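PDB 3TO3: citryl-spermidine/3,4-dihydroxybenzoyl-citryl-spermidine:spermidine ligase from Bacillus anthracis, which catalyses the ATP-dependent condensation of spermidine with citryl-spermidine intermediates in the biosynthesis of petrobactin, a siderophore serving iron acquisition and virulence. Local coordinates for residues R339-S351 with L451-G463. Numbering follows the deposited sequence.
With ATP (adenosine-5'-triphosphate), chain E.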
ATOM      1  N   ARG B 339      13.343 -13.697 -42.935  1.00 56.18           N
ATOM      2  CA  ARG B 339      14.303 -14.714 -42.518  1.00 53.85           C
ATOM      3  C   ARG B 339      15.711 -14.400 -43.065  1.00 56.36           C
ATOM      4  O   ARG B 339      16.699 -14.428 -42.318  1.00 57.36           O
ATOM      5  CB  ARG B 339      13.819 -16.092 -42.978  1.00 58.54           C
ATOM      6  CG  ARG B 339      14.714 -17.287 -42.624  1.00 53.64           C
ATOM      7  CD  ARG B 339      14.313 -18.538 -43.430  1.00 47.40           C
ATOM      8  NE  ARG B 339      14.549 -18.363 -44.871  1.00 65.49           N
ATOM      9  CZ  ARG B 339      13.614 -18.463 -45.823  1.00 70.18           C
ATOM     10  NH1 ARG B 339      12.356 -18.755 -45.514  1.00 67.52           N
ATOM     11  NH2 ARG B 339      13.938 -18.271 -47.101  1.00 66.46           N
ATOM     12  N   ASP B 340      15.776 -14.050 -44.349  1.00 54.10           N
ATOM     13  CA  ASP B 340      17.033 -13.875 -45.108  1.00 62.34           C
ATOM     14  C   ASP B 340      17.586 -12.455 -45.240  1.00 65.75           C
ATOM     15  O   ASP B 340      18.748 -12.235 -44.953  1.00 73.12           O
ATOM     16  CB  ASP B 340      17.011 -14.582 -46.479  1.00 66.84           C
ATOM     17  CG  ASP B 340      16.783 -16.078 -46.363  1.00 71.17           C
ATOM     18  OD1 ASP B 340      17.183 -16.684 -45.342  1.00 69.53           O
ATOM     19  OD2 ASP B 340      16.180 -16.646 -47.296  1.00 74.82           O
ATOM     20  N   GLU B 341      16.812 -11.534 -45.805  1.00 65.98           N
ATOM     21  CA  GLU B 341      17.266 -10.147 -45.976  1.00 70.83           C
ATOM     22  C   GLU B 341      17.342  -9.384 -44.635  1.00 67.81           C
ATOM     23  O   GLU B 341      18.419  -8.911 -44.250  1.00 69.99           O
ATOM     24  CB  GLU B 341      16.335  -9.375 -46.914  1.00 72.54           C
ATOM     25  CG  GLU B 341      16.122 -10.013 -48.271  1.00 85.90           C
ATOM     26  CD  GLU B 341      15.193  -9.187 -49.168  1.00 97.81           C
ATOM     27  OE1 GLU B 341      14.436  -9.803 -49.955  1.00105.11           O
ATOM     28  OE2 GLU B 341      15.211  -7.930 -49.090  1.00 94.63           O
ATOM     29  N   SER B 342      16.184  -9.212 -43.988  1.00 63.65           N
ATOM     30  CA  SER B 342      16.035  -8.590 -42.662  1.00 57.50           C
ATOM     31  C   SER B 342      16.761  -9.306 -41.540  1.00 55.75           C
ATOM     32  O   SER B 342      17.438  -8.683 -40.736  1.00 60.07           O
ATOM     33  CB  SER B 342      14.565  -8.556 -42.276  1.00 59.12           C
ATOM     34  OG  SER B 342      14.037  -7.289 -42.581  1.00 80.55           O
ATOM     35  N   ARG B 343      16.584 -10.616 -41.465  0.52 55.81           N
ATOM     36  CA  ARG B 343      17.257 -11.411 -40.444  0.52 56.81           C
ATOM     37  C   ARG B 343      16.802 -10.981 -39.049  0.52 56.80           C
ATOM     38  O   ARG B 343      17.577 -10.979 -38.093  0.52 55.74           O
ATOM     39  CB  ARG B 343      18.778 -11.311 -40.600  0.52 59.92           C
ATOM     40  CG  ARG B 343      19.295 -11.829 -41.949  0.52 56.34           C
ATOM     41  CD  ARG B 343      20.665 -11.272 -42.276  0.52 53.31           C
ATOM     42  NE  ARG B 343      21.560 -11.279 -41.126  0.52 50.70           N
ATOM     43  CZ  ARG B 343      22.456 -10.329 -40.878  0.52 53.31           C
ATOM     44  NH1 ARG B 343      22.576  -9.290 -41.699  0.52 54.02           N
ATOM     45  NH2 ARG B 343      23.235 -10.420 -39.812  0.52 56.97           N
ATOM     46  N   VAL B 344      15.525 -10.627 -38.957  1.00 56.96           N
ATOM     47  CA  VAL B 344      14.885 -10.310 -37.703  1.00 57.03           C
ATOM     48  C   VAL B 344      15.080 -11.403 -36.654  1.00 50.73           C
ATOM     49  O   VAL B 344      14.988 -12.581 -36.963  1.00 58.77           O
ATOM     50  CB  VAL B 344      13.379 -10.169 -37.937  1.00 56.42           C
ATOM     51  CG1 VAL B 344      12.668  -9.921 -36.623  1.00 58.79           C
ATOM     52  CG2 VAL B 344      13.122  -9.036 -38.918  1.00 52.58           C
ATOM     53  N   ILE B 345      15.365 -11.003 -35.416  1.00 46.72           N
ATOM     54  CA  ILE B 345      15.479 -11.933 -34.295  1.00 45.13           C
ATOM     55  C   ILE B 345      14.209 -11.821 -33.466  1.00 43.84           C
ATOM     56  O   ILE B 345      13.793 -10.718 -33.164  1.00 45.29           O
ATOM     57  CB  ILE B 345      16.630 -11.533 -33.382  1.00 46.64           C
ATOM     58  CG1 ILE B 345      17.944 -11.552 -34.142  1.00 44.41           C
ATOM     59  CG2 ILE B 345      16.689 -12.416 -32.127  1.00 39.74           C
ATOM     60  CD1 ILE B 345      18.989 -10.688 -33.468  1.00 46.30           C
ATOM     61  N   LEU B 346      13.568 -12.940 -33.131  1.00 47.74           N
ATOM     62  CA  LEU B 346      12.456 -12.905 -32.166  1.00 53.20           C
ATOM     63  C   LEU B 346      12.897 -13.622 -30.899  1.00 49.44           C
ATOM     64  O   LEU B 346      13.150 -14.812 -30.953  1.00 50.17           O
ATOM     65  CB  LEU B 346      11.218 -13.590 -32.736  1.00 48.64           C
ATOM     66  CG  LEU B 346      10.644 -12.986 -34.012  1.00 52.91           C
ATOM     67  CD1 LEU B 346       9.397 -13.731 -34.368  1.00 55.96           C
ATOM     68  CD2 LEU B 346      10.331 -11.537 -33.856  1.00 55.06           C
ATOM     69  N   LEU B 347      13.023 -12.934 -29.766  1.00 43.70           N
ATOM     70  CA  LEU B 347      13.506 -13.666 -28.591  1.00 49.13           C
ATOM     71  C   LEU B 347      12.293 -14.447 -28.079  1.00 50.83           C
ATOM     72  O   LEU B 347      11.304 -13.870 -27.602  1.00 47.71           O
ATOM     73  CB  LEU B 347      14.013 -12.705 -27.511  1.00 45.60           C
ATOM     74  CG  LEU B 347      15.137 -11.782 -27.956  1.00 49.90           C
ATOM     75  CD1 LEU B 347      15.470 -10.797 -26.869  1.00 37.73           C
ATOM     76  CD2 LEU B 347      16.388 -12.622 -28.365  1.00 41.42           C
ATOM     77  N   LYS B 348      12.390 -15.769 -28.136  1.00 39.85           N
ATOM     78  CA  LYS B 348      11.214 -16.587 -27.948  1.00 44.29           C
ATOM     79  C   LYS B 348      10.924 -16.698 -26.462  1.00 47.49           C
ATOM     80  O   LYS B 348      11.849 -16.920 -25.676  1.00 43.70           O
ATOM     81  CB  LYS B 348      11.400 -17.976 -28.568  1.00 41.77           C
ATOM     82  CG  LYS B 348      11.488 -17.997 -30.096  1.00 51.80           C
ATOM     83  CD  LYS B 348      11.597 -19.453 -30.615  1.00 64.79           C
ATOM     84  CE  LYS B 348      12.267 -19.558 -32.011  1.00109.14           C
ATOM     85  NZ  LYS B 348      13.773 -19.469 -32.035  1.00102.28           N
ATOM     86  N   GLU B 349       9.649 -16.566 -26.084  1.00 42.52           N
ATOM     87  CA  GLU B 349       9.278 -16.860 -24.724  1.00 42.15           C
ATOM     88  C   GLU B 349       8.913 -18.331 -24.857  1.00 45.79           C
ATOM     89  O   GLU B 349       7.786 -18.672 -25.177  1.00 48.76           O
ATOM     90  CB  GLU B 349       8.032 -15.985 -24.410  1.00 36.15           C
ATOM     91  CG  GLU B 349       8.406 -14.460 -24.265  1.00 45.15           C
ATOM     92  CD  GLU B 349       7.297 -13.442 -24.572  1.00 52.45           C
ATOM     93  OE1 GLU B 349       6.094 -13.760 -24.667  1.00 58.78           O
ATOM     94  OE2 GLU B 349       7.638 -12.265 -24.725  1.00 64.95           O
ATOM     95  N   PHE B 350       9.848 -19.205 -24.493  1.00 41.53           N
ATOM     96  CA  PHE B 350       9.731 -20.578 -24.953  1.00 41.53           C
ATOM     97  C   PHE B 350       9.174 -21.516 -23.888  1.00 43.31           C
ATOM     98  O   PHE B 350       8.895 -22.694 -24.142  1.00 42.14           O
ATOM     99  CB  PHE B 350      11.073 -21.090 -25.528  1.00 44.16           C
ATOM    100  CG  PHE B 350      12.182 -21.103 -24.530  1.00 48.21           C
ATOM    101  CD1 PHE B 350      13.003 -19.993 -24.377  1.00 46.42           C
ATOM    102  CD2 PHE B 350      12.381 -22.198 -23.712  1.00 48.16           C
ATOM    103  CE1 PHE B 350      14.004 -19.976 -23.449  1.00 42.42           C
ATOM    104  CE2 PHE B 350      13.384 -22.187 -22.769  1.00 53.45           C
ATOM    105  CZ  PHE B 350      14.208 -21.069 -22.638  1.00 48.87           C
ATOM    106  N   SER B 351       8.992 -20.984 -22.693  1.00 45.10           N
ATOM    107  CA  SER B 351       8.445 -21.784 -21.620  1.00 45.97           C
ATOM    108  C   SER B 351       7.776 -20.893 -20.581  1.00 46.85           C
ATOM    109  O   SER B 351       8.136 -19.714 -20.446  1.00 43.54           O
ATOM    110  CB  SER B 351       9.564 -22.601 -21.012  1.00 42.17           C
ATOM    111  OG  SER B 351       9.048 -23.564 -20.145  1.00 37.59           O
ATOM    112  N   LEU B 451      26.965   0.667 -36.606  1.00 49.35           N
ATOM    113  CA  LEU B 451      26.316   0.473 -37.896  1.00 50.28           C
ATOM    114  C   LEU B 451      25.120  -0.456 -37.703  1.00 49.83           C
ATOM    115  O   LEU B 451      25.293  -1.576 -37.227  1.00 52.46           O
ATOM    116  CB  LEU B 451      27.274  -0.202 -38.869  1.00 54.75           C
ATOM    117  CG  LEU B 451      26.672  -0.417 -40.254  1.00 63.51           C
ATOM    118  CD1 LEU B 451      26.587   0.936 -40.931  1.00 67.59           C
ATOM    119  CD2 LEU B 451      27.473  -1.412 -41.109  1.00 67.89           C
ATOM    120  N   PRO B 452      23.908   0.010 -38.051  1.00 46.14           N
ATOM    121  CA  PRO B 452      22.735  -0.830 -37.784  1.00 45.59           C
ATOM    122  C   PRO B 452      22.720  -2.070 -38.670  1.00 51.05           C
ATOM    123  O   PRO B 452      22.845  -1.956 -39.890  1.00 50.49           O
ATOM    124  CB  PRO B 452      21.554   0.103 -38.093  1.00 47.75           C
ATOM    125  CG  PRO B 452      22.145   1.530 -37.908  1.00 42.86           C
ATOM    126  CD  PRO B 452      23.537   1.375 -38.467  1.00 44.27           C
ATOM    127  N   VAL B 453      22.527  -3.232 -38.048  1.00 46.01           N
ATOM    128  CA  VAL B 453      22.547  -4.522 -38.725  1.00 49.64           C
ATOM    129  C   VAL B 453      21.150  -5.138 -38.869  1.00 46.36           C
ATOM    130  O   VAL B 453      20.714  -5.463 -39.977  1.00 49.22           O
ATOM    131  CB  VAL B 453      23.541  -5.510 -38.067  1.00 56.38           C
ATOM    132  CG1 VAL B 453      23.527  -6.851 -38.791  1.00 51.16           C
ATOM    133  CG2 VAL B 453      24.953  -4.921 -38.096  1.00 55.39           C
ATOM    134  N   ARG B 454      20.496  -5.377 -37.731  1.00 42.42           N
ATOM    135  CA  ARG B 454      19.229  -6.079 -37.688  1.00 41.44           C
ATOM    136  C   ARG B 454      18.494  -5.753 -36.376  1.00 50.77           C
ATOM    137  O   ARG B 454      19.075  -5.148 -35.462  1.00 49.91           O
ATOM    138  CB  ARG B 454      19.466  -7.594 -37.870  1.00 51.38           C
ATOM    139  CG  ARG B 454      20.264  -8.230 -36.732  1.00 50.58           C
ATOM    140  CD  ARG B 454      21.127  -9.360 -37.217  1.00 55.20           C
ATOM    141  NE  ARG B 454      20.413 -10.631 -37.281  1.00 62.89           N
ATOM    142  CZ  ARG B 454      20.838 -11.760 -36.723  1.00 62.14           C
ATOM    143  NH1 ARG B 454      21.974 -11.787 -36.033  1.00 61.92           N
ATOM    144  NH2 ARG B 454      20.118 -12.857 -36.850  1.00 59.92           N
ATOM    145  N   ILE B 455      17.206  -6.104 -36.314  1.00 46.39           N
ATOM    146  CA  ILE B 455      16.372  -5.850 -35.144  1.00 45.24           C
ATOM    147  C   ILE B 455      15.974  -7.127 -34.367  1.00 49.33           C
ATOM    148  O   ILE B 455      15.760  -8.197 -34.948  1.00 51.50           O
ATOM    149  CB  ILE B 455      15.108  -5.067 -35.546  1.00 50.06           C
ATOM    150  CG1 ILE B 455      14.587  -4.283 -34.356  1.00 46.54           C
ATOM    151  CG2 ILE B 455      14.049  -5.979 -36.127  1.00 40.61           C
ATOM    152  CD1 ILE B 455      15.652  -3.339 -33.792  1.00 53.29           C
ATOM    153  N   ALA B 456      15.889  -7.024 -33.048  1.00 47.98           N
ATOM    154  CA  ALA B 456      15.447  -8.154 -32.234  1.00 44.83           C
ATOM    155  C   ALA B 456      14.234  -7.688 -31.477  1.00 44.54           C
ATOM    156  O   ALA B 456      14.216  -6.567 -30.991  1.00 49.03           O
ATOM    157  CB  ALA B 456      16.518  -8.580 -31.272  1.00 43.94           C
ATOM    158  N   LEU B 457      13.208  -8.528 -31.404  1.00 44.74           N
ATOM    159  CA  LEU B 457      11.933  -8.120 -30.812  1.00 44.17           C
ATOM    160  C   LEU B 457      11.626  -9.014 -29.641  1.00 40.83           C
ATOM    161  O   LEU B 457      12.020 -10.185 -29.618  1.00 46.35           O
ATOM    162  CB  LEU B 457      10.811  -8.178 -31.845  1.00 44.86           C
ATOM    163  CG  LEU B 457      11.099  -7.376 -33.117  1.00 45.66           C
ATOM    164  CD1 LEU B 457      10.375  -7.975 -34.294  1.00 53.13           C
ATOM    165  CD2 LEU B 457      10.721  -5.919 -32.912  1.00 38.73           C
ATOM    166  N   LYS B 458      10.965  -8.455 -28.642  1.00 36.83           N
ATOM    167  CA  LYS B 458      10.626  -9.221 -27.447  1.00 42.10           C
ATOM    168  C   LYS B 458       9.295  -8.739 -26.889  1.00 46.10           C
ATOM    169  O   LYS B 458       8.727  -7.773 -27.413  1.00 44.65           O
ATOM    170  CB  LYS B 458      11.728  -9.120 -26.387  1.00 38.12           C
ATOM    171  CG  LYS B 458      12.124  -7.684 -25.962  1.00 38.42           C
ATOM    172  CD  LYS B 458      13.217  -7.789 -24.873  1.00 47.92           C
ATOM    173  CE  LYS B 458      13.554  -6.428 -24.207  1.00 43.98           C
ATOM    174  NZ  LYS B 458      12.415  -5.904 -23.374  1.00 52.64           N
ATOM    175  N   ASP B 459       8.852  -9.398 -25.811  1.00 45.43           N
ATOM    176  CA  ASP B 459       7.564  -9.169 -25.157  1.00 54.49           C
ATOM    177  C   ASP B 459       6.339  -9.294 -26.070  1.00 54.62           C
ATOM    178  O   ASP B 459       5.694  -8.293 -26.388  1.00 62.09           O
ATOM    179  CB  ASP B 459       7.553  -7.822 -24.421  1.00 72.57           C
ATOM    180  CG  ASP B 459       8.351  -7.858 -23.126  1.00 89.94           C
ATOM    181  OD1 ASP B 459       8.312  -8.891 -22.419  1.00 94.42           O
ATOM    182  OD2 ASP B 459       9.037  -6.858 -22.819  1.00102.10           O
ATOM    183  N   PHE B 460       6.075 -10.516 -26.530  1.00 52.81           N
ATOM    184  CA  PHE B 460       4.876 -10.916 -27.305  1.00 47.38           C
ATOM    185  C   PHE B 460       3.623 -11.264 -26.495  1.00 51.83           C
ATOM    186  O   PHE B 460       2.497 -11.032 -26.922  1.00 50.62           O
ATOM    187  CB  PHE B 460       5.245 -12.093 -28.218  1.00 43.76           C
ATOM    188  CG  PHE B 460       6.568 -11.900 -28.884  1.00 44.53           C
ATOM    189  CD1 PHE B 460       6.828 -10.718 -29.558  1.00 35.55           C
ATOM    190  CD2 PHE B 460       7.579 -12.845 -28.762  1.00 44.82           C
ATOM    191  CE1 PHE B 460       8.063 -10.515 -30.166  1.00 45.60           C
ATOM    192  CE2 PHE B 460       8.819 -12.637 -29.347  1.00 47.47           C
ATOM    193  CZ  PHE B 460       9.066 -11.475 -30.048  1.00 41.02           C
ATOM    194  N   HIS B 461       3.828 -11.859 -25.332  1.00 52.02           N
ATOM    195  CA  HIS B 461       2.742 -12.516 -24.672  1.00 53.44           C
ATOM    196  C   HIS B 461       1.593 -11.558 -24.325  1.00 64.68           C
ATOM    197  O   HIS B 461       0.421 -11.937 -24.408  1.00 70.45           O
ATOM    198  CB  HIS B 461       3.255 -13.272 -23.445  1.00 55.33           C
ATOM    199  CG  HIS B 461       3.645 -12.380 -22.317  1.00 54.16           C
ATOM    200  ND1 HIS B 461       4.861 -11.729 -22.270  1.00 49.52           N
ATOM    201  CD2 HIS B 461       2.974 -12.009 -21.204  1.00 53.14           C
ATOM    202  CE1 HIS B 461       4.928 -11.003 -21.169  1.00 53.24           C
ATOM    203  NE2 HIS B 461       3.791 -11.150 -20.507  1.00 58.82           N
ATOM    204  N   GLU B 462       1.918 -10.368 -23.840  1.00 68.46           N
ATOM    205  CA  GLU B 462       0.889  -9.357 -23.549  1.00 84.87           C
ATOM    206  C   GLU B 462       0.419  -8.464 -24.706  1.00 86.03           C
ATOM    207  O   GLU B 462      -0.782  -8.247 -24.870  1.00 98.42           O
ATOM    208  CB  GLU B 462       1.322  -8.483 -22.370  1.00 99.61           C
ATOM    209  CG  GLU B 462       2.739  -7.914 -22.512  1.00108.02           C
ATOM    210  CD  GLU B 462       3.247  -7.273 -21.225  1.00114.53           C
ATOM    211  OE1 GLU B 462       2.490  -7.258 -20.222  1.00112.08           O
ATOM    212  OE2 GLU B 462       4.405  -6.783 -21.225  1.00117.39           O
ATOM    213  N   GLY B 463       1.369  -7.955 -25.493  1.00 69.54           N
ATOM    214  CA  GLY B 463       1.115  -6.850 -26.408  1.00 73.01           C
ATOM    215  C   GLY B 463       0.487  -7.062 -27.786  1.00 71.77           C
ATOM    216  O   GLY B 463      -0.312  -6.248 -28.266  1.00 67.77           O
TER
HETATM  217  PB  ATP E 617       7.942  -5.766 -19.339  0.71 84.11           P
HETATM  218  O1B ATP E 617       8.227  -6.344 -17.975  0.71 79.96           O
HETATM  219  O2B ATP E 617       6.558  -6.164 -19.776  0.71 83.35           O
HETATM  220  O3B ATP E 617       9.028  -6.268 -20.360  0.71 56.14           O
HETATM  221  PA  ATP E 617       7.126  -3.336 -18.434  0.71113.19           P
HETATM  222  O1A ATP E 617       6.656  -4.156 -17.250  0.71110.20           O
HETATM  223  O2A ATP E 617       5.972  -2.808 -19.279  0.71109.54           O
HETATM  224  O3A ATP E 617       8.051  -4.206 -19.331  0.71129.61           O
HETATM  225  O5' ATP E 617       7.955  -2.131 -17.860  0.71126.49           O
HETATM  226  C5' ATP E 617       8.991  -1.576 -18.581  0.71119.91           C
HETATM  227  C4' ATP E 617       9.424  -0.279 -18.185  0.71113.13           C
HETATM  228  O4' ATP E 617      10.159   0.354 -19.287  0.71106.95           O
HETATM  229  C3' ATP E 617       8.263   0.598 -17.910  0.71112.13           C
HETATM  230  O3' ATP E 617       8.312   1.051 -16.613  0.71113.31           O
HETATM  231  C2' ATP E 617       8.391   1.711 -18.869  0.71105.73           C
HETATM  232  O2' ATP E 617       7.989   2.888 -18.307  0.71100.76           O
HETATM  233  C1' ATP E 617       9.853   1.709 -19.159  0.71102.06           C
HETATM  234  N9  ATP E 617      10.262   2.473 -20.307  0.71 90.74           N
HETATM  235  C8  ATP E 617      11.245   3.391 -20.289  0.71 80.07           C
HETATM  236  N7  ATP E 617      11.356   3.899 -21.524  0.71 77.72           N
HETATM  237  C5  ATP E 617      10.453   3.304 -22.336  0.71 82.29           C
HETATM  238  C6  ATP E 617      10.143   3.446 -23.696  0.71 77.09           C
HETATM  239  N6  ATP E 617      10.870   4.396 -24.492  0.71 73.57           N
HETATM  240  N1  ATP E 617       9.161   2.685 -24.231  0.71 77.65           N
HETATM  241  C2  ATP E 617       8.487   1.800 -23.467  0.71 82.60           C
HETATM  242  N3  ATP E 617       8.761   1.642 -22.152  0.71 87.43           N
HETATM  243  C4  ATP E 617       9.738   2.378 -21.558  0.71 88.61           C
HETATM  244  O   HOH W   1      16.203  -6.923 -38.702  1.00 42.77           O
HETATM  245  O   HOH W   2      19.819  -7.268 -41.931  1.00 65.01           O
HETATM  246  O   HOH W   3      10.046 -11.883 -26.150  1.00 52.11           O
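I345 and L346 run parallel to A456 and L457 as neighbouring strands of the mixed sheet, joined by three backbone hydrogen bonds: I345 N to I455 O, L457 N to I345 O, and L347 N to L457 O. The pairing shows how a parallel strand pair inside a sheet can deliver a loop to an active site, for strand 451-457 runs directly into D459 and E462 of the ATP pocket. On one face of the sheet, CB of I345 lies 3.6 Å from CB of A456; on the other, L457 CD1 touches both L346 CD2 (3.6 Å) and V344 CG1, with helix 315-333 meeting L346. Where the strand begins, V453 and R454 form a classic beta bulge opposite V446. Bent at chi2 and chi3, the R454 side chain brings NE within 3.0 Å of R343 O, which lies in the guanidinium plane. In the modelled conformer, one of two, the R343 guanidinium lies over one face of that plane at 26°, and I345 CG1 covers the opposite one; E382 offers R454 NH1 a weak, long ion pair. Beyond the strands, E349 reaches with its extended chain into the turn after K458. R371 bridges E349 and D459, probably easing the repulsion between their carboxylates, while D459 also helps form the magnesium site. E349 OE2 accepts a hydrogen bond from F460 N at 3.0 Å, on its syn side but 26° out of the carboxylate plane, and water 3 donates to the same oxygen at 2.8 Å while accepting a hydrogen bond from D459 N.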